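Local coordinates for protein putative modulator of DNA gyrase (Bacteroides thetaiotaomicron, PDB 1VPB) that probably acts as a metallopeptidase of the PmbA/TldD (U62) family, at residues A[175-185]-A[307-315]. Residues are numbered along the deposited sequence; the frame is centred on the assembly and turned at random.
Sequences RLISNGFEGET and RYFDNEGIA
Asp310 OD1 takes two backbone N-H groups from opposite faces of its carboxylate, Glu312 N at 2.9 Å in an Asx turn and Ile314 N at 3.1 Å; both bonds brace the type I beta turn from Asp310 to Gly313, whose last residue lies on Phe181 of the facing hairpin. Gly313 CA sits 3.9 Å from the centroid of the Phe181 ring, almost on its normal, a CH-pi contact; a side chain there would crowd both this ring and Ile177, and the positive phi also favours glycine. Phe181, with CG anti to the backbone N (chi1 -175°), points its CZ at the middle of the Phe309 ring in a T-shaped pair, centroids 5.0 Å apart and planes at 70°. Phe309 CZ in turn reaches Thr185 CG2 at 3.8 Å and Gly183 CA, where a CB would clash with it. With an alanine here instead of Phe309, the Phe181 edge would probably lose its aromatic face and a gap would open beside Gly183. Ile177 CD1 abuts Glu312 O. Strands 159-177 and 181-198 form the hairpin, ending in a G1 bulge where Gly180 N and Phe181 N both bond Ile177 O. Through the loop between strands 294-296 and 319-323, the C-terminal family region thus packs on the hairpin end of the central region's long antiparallel sheet, while Leu176 meets helix 16-31.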
ATOM      1  N   ARG A 175     -26.556   3.576   1.184  0.50 32.05           N
ATOM      2  CA  ARG A 175     -26.194   4.011   2.530  0.50 33.49           C
ATOM      3  C   ARG A 175     -27.481   4.178   3.320  0.50 34.06           C
ATOM      4  O   ARG A 175     -28.491   4.678   2.790  0.50 32.67           O
ATOM      5  CB  ARG A 175     -25.410   5.312   2.403  0.50 36.52           C
ATOM      6  CG  ARG A 175     -25.176   6.058   3.682  0.50 42.73           C
ATOM      7  CD  ARG A 175     -23.754   6.644   3.877  0.50 51.78           C
ATOM      8  NE  ARG A 175     -22.878   5.651   4.465  0.50 54.93           N
ATOM      9  CZ  ARG A 175     -23.109   5.036   5.613  0.50 54.25           C
ATOM     10  NH1 ARG A 175     -24.151   5.365   6.349  0.50 60.04           N
ATOM     11  NH2 ARG A 175     -22.274   4.111   6.055  0.50 43.33           N
ATOM     12  N   LEU A 176     -27.453   3.750   4.596  1.00 34.06           N
ATOM     13  CA  LEU A 176     -28.524   3.950   5.525  1.00 33.61           C
ATOM     14  C   LEU A 176     -27.942   4.425   6.852  1.00 33.52           C
ATOM     15  O   LEU A 176     -26.878   3.924   7.262  1.00 31.88           O
ATOM     16  CB  LEU A 176     -29.233   2.614   5.792  1.00 34.44           C
ATOM     17  CG  LEU A 176     -29.982   1.941   4.658  1.00 34.41           C
ATOM     18  CD1 LEU A 176     -30.493   0.536   5.100  1.00 37.04           C
ATOM     19  CD2 LEU A 176     -31.096   2.811   4.175  1.00 39.55           C
ATOM     20  N   ILE A 177     -28.597   5.377   7.483  1.00 31.91           N
ATOM     21  CA  ILE A 177     -28.225   5.856   8.816  1.00 31.46           C
ATOM     22  C   ILE A 177     -29.472   5.851   9.649  1.00 33.44           C
ATOM     23  O   ILE A 177     -30.516   6.287   9.195  1.00 32.27           O
ATOM     24  CB  ILE A 177     -27.532   7.209   8.786  1.00 31.54           C
ATOM     25  CG1 ILE A 177     -26.357   7.200   7.792  1.00 32.16           C
ATOM     26  CG2 ILE A 177     -27.085   7.632  10.158  1.00 33.16           C
ATOM     27  CD1 ILE A 177     -25.697   8.580   7.682  1.00 35.68           C
ATOM     28  N   SER A 178     -29.404   5.333  10.891  1.00 31.13           N
ATOM     29  CA  SER A 178     -30.620   5.068  11.646  1.00 32.54           C
ATOM     30  C   SER A 178     -31.496   6.246  12.102  1.00 34.42           C
ATOM     31  O   SER A 178     -32.593   6.012  12.632  1.00 37.54           O
ATOM     32  CB  SER A 178     -30.237   4.247  12.911  1.00 33.27           C
ATOM     33  OG  SER A 178     -29.302   4.900  13.702  1.00 32.61           O
ATOM     34  N   ASN A 179     -30.987   7.460  12.035  1.00 33.37           N
ATOM     35  CA  ASN A 179     -31.769   8.654  12.352  1.00 32.84           C
ATOM     36  C   ASN A 179     -32.330   9.322  11.064  1.00 35.93           C
ATOM     37  O   ASN A 179     -32.684  10.511  11.115  1.00 37.26           O
ATOM     38  CB  ASN A 179     -31.015   9.631  13.213  1.00 37.43           C
ATOM     39  CG  ASN A 179     -29.850  10.285  12.496  1.00 31.58           C
ATOM     40  OD1 ASN A 179     -29.449   9.770  11.448  1.00 33.50           O
ATOM     41  ND2 ASN A 179     -29.371  11.431  13.034  1.00 34.97           N
ATOM     42  N   GLY A 180     -32.440   8.556  10.007  1.00 38.46           N
ATOM     43  CA  GLY A 180     -33.305   8.929   8.884  1.00 40.36           C
ATOM     44  C   GLY A 180     -32.561   9.371   7.637  1.00 43.79           C
ATOM     45  O   GLY A 180     -32.967  10.298   6.934  1.00 45.39           O
ATOM     46  N   PHE A 181     -31.509   8.665   7.301  1.00 35.79           N
ATOM     47  CA  PHE A 181     -30.846   8.858   6.013  1.00 35.44           C
ATOM     48  C   PHE A 181     -30.902   7.613   5.133  1.00 37.97           C
ATOM     49  O   PHE A 181     -30.665   6.494   5.607  1.00 33.07           O
ATOM     50  CB  PHE A 181     -29.414   9.298   6.170  1.00 33.59           C
ATOM     51  CG  PHE A 181     -28.756   9.622   4.826  1.00 33.73           C
ATOM     52  CD1 PHE A 181     -29.178  10.759   4.116  1.00 37.54           C
ATOM     53  CD2 PHE A 181     -27.842   8.798   4.257  1.00 34.80           C
ATOM     54  CE1 PHE A 181     -28.616  11.033   2.852  1.00 36.32           C
ATOM     55  CE2 PHE A 181     -27.267   9.052   2.989  1.00 35.90           C
ATOM     56  CZ  PHE A 181     -27.703  10.165   2.273  1.00 37.57           C
ATOM     57  N   GLU A 182     -31.231   7.792   3.830  1.00 34.85           N
ATOM     58  CA  GLU A 182     -31.089   6.780   2.842  1.00 33.52           C
ATOM     59  C   GLU A 182     -30.524   7.445   1.581  1.00 35.73           C
ATOM     60  O   GLU A 182     -31.062   8.489   1.129  1.00 36.74           O
ATOM     61  CB  GLU A 182     -32.469   6.136   2.527  1.00 36.81           C
ATOM     62  CG  GLU A 182     -32.439   5.138   1.413  1.00 36.88           C
ATOM     63  CD  GLU A 182     -33.808   4.668   0.983  1.00 43.88           C
ATOM     64  OE1 GLU A 182     -34.729   5.521   1.043  1.00 45.46           O
ATOM     65  OE2 GLU A 182     -33.926   3.493   0.574  1.00 39.17           O
ATOM     66  N   GLY A 183     -29.464   6.895   1.053  1.00 33.38           N
ATOM     67  CA  GLY A 183     -28.815   7.464  -0.139  1.00 35.91           C
ATOM     68  C   GLY A 183     -28.167   6.457  -1.012  1.00 35.73           C
ATOM     69  O   GLY A 183     -27.790   5.386  -0.569  1.00 33.91           O
ATOM     70  N   GLU A 184     -28.017   6.784  -2.300  1.00 32.55           N
ATOM     71  CA  GLU A 184     -27.337   5.864  -3.169  1.00 33.99           C
ATOM     72  C   GLU A 184     -26.582   6.601  -4.248  1.00 36.72           C
ATOM     73  O   GLU A 184     -26.934   7.748  -4.608  1.00 35.13           O
ATOM     74  CB  GLU A 184     -28.227   4.823  -3.761  1.00 40.66           C
ATOM     75  CG  GLU A 184     -29.240   5.240  -4.731  1.00 43.88           C
ATOM     76  CD  GLU A 184     -29.993   4.007  -5.266  1.00 48.92           C
ATOM     77  OE1 GLU A 184     -29.395   3.027  -5.774  1.00 57.00           O
ATOM     78  OE2 GLU A 184     -31.184   4.048  -5.111  1.00 49.98           O
ATOM     79  N   THR A 185     -25.475   5.978  -4.640  1.00 34.23           N
ATOM     80  CA  THR A 185     -24.598   6.519  -5.683  1.00 33.65           C
ATOM     81  C   THR A 185     -24.194   5.445  -6.663  1.00 34.37           C
ATOM     82  O   THR A 185     -24.235   4.251  -6.371  1.00 35.78           O
ATOM     83  CB  THR A 185     -23.380   7.153  -5.063  1.00 36.11           C
ATOM     84  OG1 THR A 185     -22.622   6.160  -4.307  1.00 37.30           O
ATOM     85  CG2 THR A 185     -23.755   8.220  -4.097  1.00 38.69           C
ATOM     86  N   ARG A 307     -20.553  14.744  -5.835  1.00 33.30           N
ATOM     87  CA  ARG A 307     -21.408  14.005  -4.892  1.00 33.03           C
ATOM     88  C   ARG A 307     -22.324  14.923  -4.115  1.00 29.68           C
ATOM     89  O   ARG A 307     -21.988  16.080  -3.852  1.00 33.96           O
ATOM     90  CB  ARG A 307     -20.536  13.181  -3.924  1.00 32.07           C
ATOM     91  CG  ARG A 307     -19.618  13.993  -3.103  1.00 34.20           C
ATOM     92  CD  ARG A 307     -18.808  13.165  -2.104  1.00 33.02           C
ATOM     93  NE  ARG A 307     -17.884  14.034  -1.360  1.00 34.42           N
ATOM     94  CZ  ARG A 307     -17.230  13.670  -0.265  1.00 37.64           C
ATOM     95  NH1 ARG A 307     -17.347  12.442   0.249  1.00 35.90           N
ATOM     96  NH2 ARG A 307     -16.413  14.521   0.289  1.00 37.43           N
ATOM     97  N   TYR A 308     -23.525  14.410  -3.807  1.00 31.80           N
ATOM     98  CA  TYR A 308     -24.472  15.191  -3.020  1.00 30.63           C
ATOM     99  C   TYR A 308     -24.382  15.011  -1.493  1.00 32.77           C
ATOM    100  O   TYR A 308     -24.978  15.758  -0.766  1.00 33.21           O
ATOM    101  CB  TYR A 308     -25.894  14.877  -3.471  1.00 30.90           C
ATOM    102  CG  TYR A 308     -26.244  15.525  -4.819  1.00 29.05           C
ATOM    103  CD1 TYR A 308     -25.941  16.850  -5.038  1.00 33.87           C
ATOM    104  CD2 TYR A 308     -26.819  14.779  -5.851  1.00 31.67           C
ATOM    105  CE1 TYR A 308     -26.249  17.446  -6.261  1.00 31.71           C
ATOM    106  CE2 TYR A 308     -27.138  15.378  -7.099  1.00 33.68           C
ATOM    107  CZ  TYR A 308     -26.845  16.734  -7.268  1.00 32.77           C
ATOM    108  OH  TYR A 308     -27.142  17.357  -8.494  1.00 32.74           O
ATOM    109  N   PHE A 309     -23.628  14.003  -1.066  1.00 33.67           N
ATOM    110  CA  PHE A 309     -23.439  13.793   0.369  1.00 32.14           C
ATOM    111  C   PHE A 309     -22.103  13.112   0.622  1.00 32.69           C
ATOM    112  O   PHE A 309     -21.581  12.423  -0.242  1.00 33.87           O
ATOM    113  CB  PHE A 309     -24.593  12.984   0.991  1.00 34.13           C
ATOM    114  CG  PHE A 309     -24.960  11.762   0.243  1.00 31.36           C
ATOM    115  CD1 PHE A 309     -25.928  11.806  -0.784  1.00 31.49           C
ATOM    116  CD2 PHE A 309     -24.397  10.537   0.574  1.00 37.92           C
ATOM    117  CE1 PHE A 309     -26.283  10.683  -1.450  1.00 35.72           C
ATOM    118  CE2 PHE A 309     -24.777   9.400  -0.100  1.00 33.86           C
ATOM    119  CZ  PHE A 309     -25.698   9.504  -1.152  1.00 35.65           C
ATOM    120  N   ASP A 310     -21.592  13.277   1.842  1.00 33.70           N
ATOM    121  CA  ASP A 310     -20.413  12.518   2.234  1.00 34.16           C
ATOM    122  C   ASP A 310     -20.806  11.231   2.908  1.00 38.40           C
ATOM    123  O   ASP A 310     -21.995  10.859   2.969  1.00 36.15           O
ATOM    124  CB  ASP A 310     -19.484  13.370   3.082  1.00 32.88           C
ATOM    125  CG  ASP A 310     -19.978  13.618   4.508  1.00 34.96           C
ATOM    126  OD1 ASP A 310     -21.087  13.149   4.933  1.00 34.80           O
ATOM    127  OD2 ASP A 310     -19.223  14.272   5.290  1.00 37.75           O
ATOM    128  N   ASN A 311     -19.812  10.515   3.458  1.00 37.95           N
ATOM    129  CA  ASN A 311     -20.177   9.229   4.091  1.00 38.84           C
ATOM    130  C   ASN A 311     -20.971   9.260   5.401  1.00 40.46           C
ATOM    131  O   ASN A 311     -21.426   8.198   5.881  1.00 46.90           O
ATOM    132  CB  ASN A 311     -18.874   8.404   4.209  1.00 38.94           C
ATOM    133  CG  ASN A 311     -18.323   7.975   2.842  1.00 51.46           C
ATOM    134  OD1 ASN A 311     -18.926   8.243   1.769  1.00 60.55           O
ATOM    135  ND2 ASN A 311     -17.171   7.264   2.867  1.00 60.78           N
ATOM    136  N   GLU A 312     -21.167  10.433   5.995  1.00 36.80           N
ATOM    137  CA  GLU A 312     -21.957  10.646   7.152  1.00 37.93           C
ATOM    138  C   GLU A 312     -23.384  11.117   6.752  1.00 35.41           C
ATOM    139  O   GLU A 312     -24.119  11.526   7.638  1.00 37.79           O
ATOM    140  CB  GLU A 312     -21.397  11.802   8.038  1.00 42.19           C
ATOM    141  CG  GLU A 312     -20.031  11.730   8.616  1.00 56.58           C
ATOM    142  CD  GLU A 312     -19.995  12.562   9.886  1.00 54.28           C
ATOM    143  OE1 GLU A 312     -19.858  13.808   9.861  1.00 47.04           O
ATOM    144  OE2 GLU A 312     -20.179  11.951  10.919  1.00 54.57           O
ATOM    145  N   GLY A 313     -23.670  11.168   5.444  1.00 37.16           N
ATOM    146  CA  GLY A 313     -24.959  11.645   4.912  1.00 36.66           C
ATOM    147  C   GLY A 313     -25.119  13.167   4.782  1.00 33.67           C
ATOM    148  O   GLY A 313     -26.194  13.628   4.352  1.00 35.47           O
ATOM    149  N   ILE A 314     -24.104  13.918   5.151  1.00 33.21           N
ATOM    150  CA  ILE A 314     -24.169  15.358   5.239  1.00 32.92           C
ATOM    151  C   ILE A 314     -24.304  15.865   3.807  1.00 33.44           C
ATOM    152  O   ILE A 314     -23.537  15.468   2.960  1.00 32.36           O
ATOM    153  CB  ILE A 314     -22.946  15.976   5.892  1.00 34.13           C
ATOM    154  CG1 ILE A 314     -22.780  15.479   7.341  1.00 40.75           C
ATOM    155  CG2 ILE A 314     -23.040  17.477   5.922  1.00 36.67           C
ATOM    156  CD1 ILE A 314     -23.990  15.475   8.068  1.00 40.37           C
ATOM    157  N   ALA A 315     -25.227  16.770   3.578  1.00 34.62           N
ATOM    158  CA  ALA A 315     -25.362  17.379   2.244  1.00 33.57           C
ATOM    159  C   ALA A 315     -24.098  18.202   1.897  1.00 33.24           C
ATOM    160  O   ALA A 315     -23.683  19.105   2.665  1.00 33.48           O
ATOM    161  CB  ALA A 315     -26.569  18.287   2.229  1.00 35.81           C
TER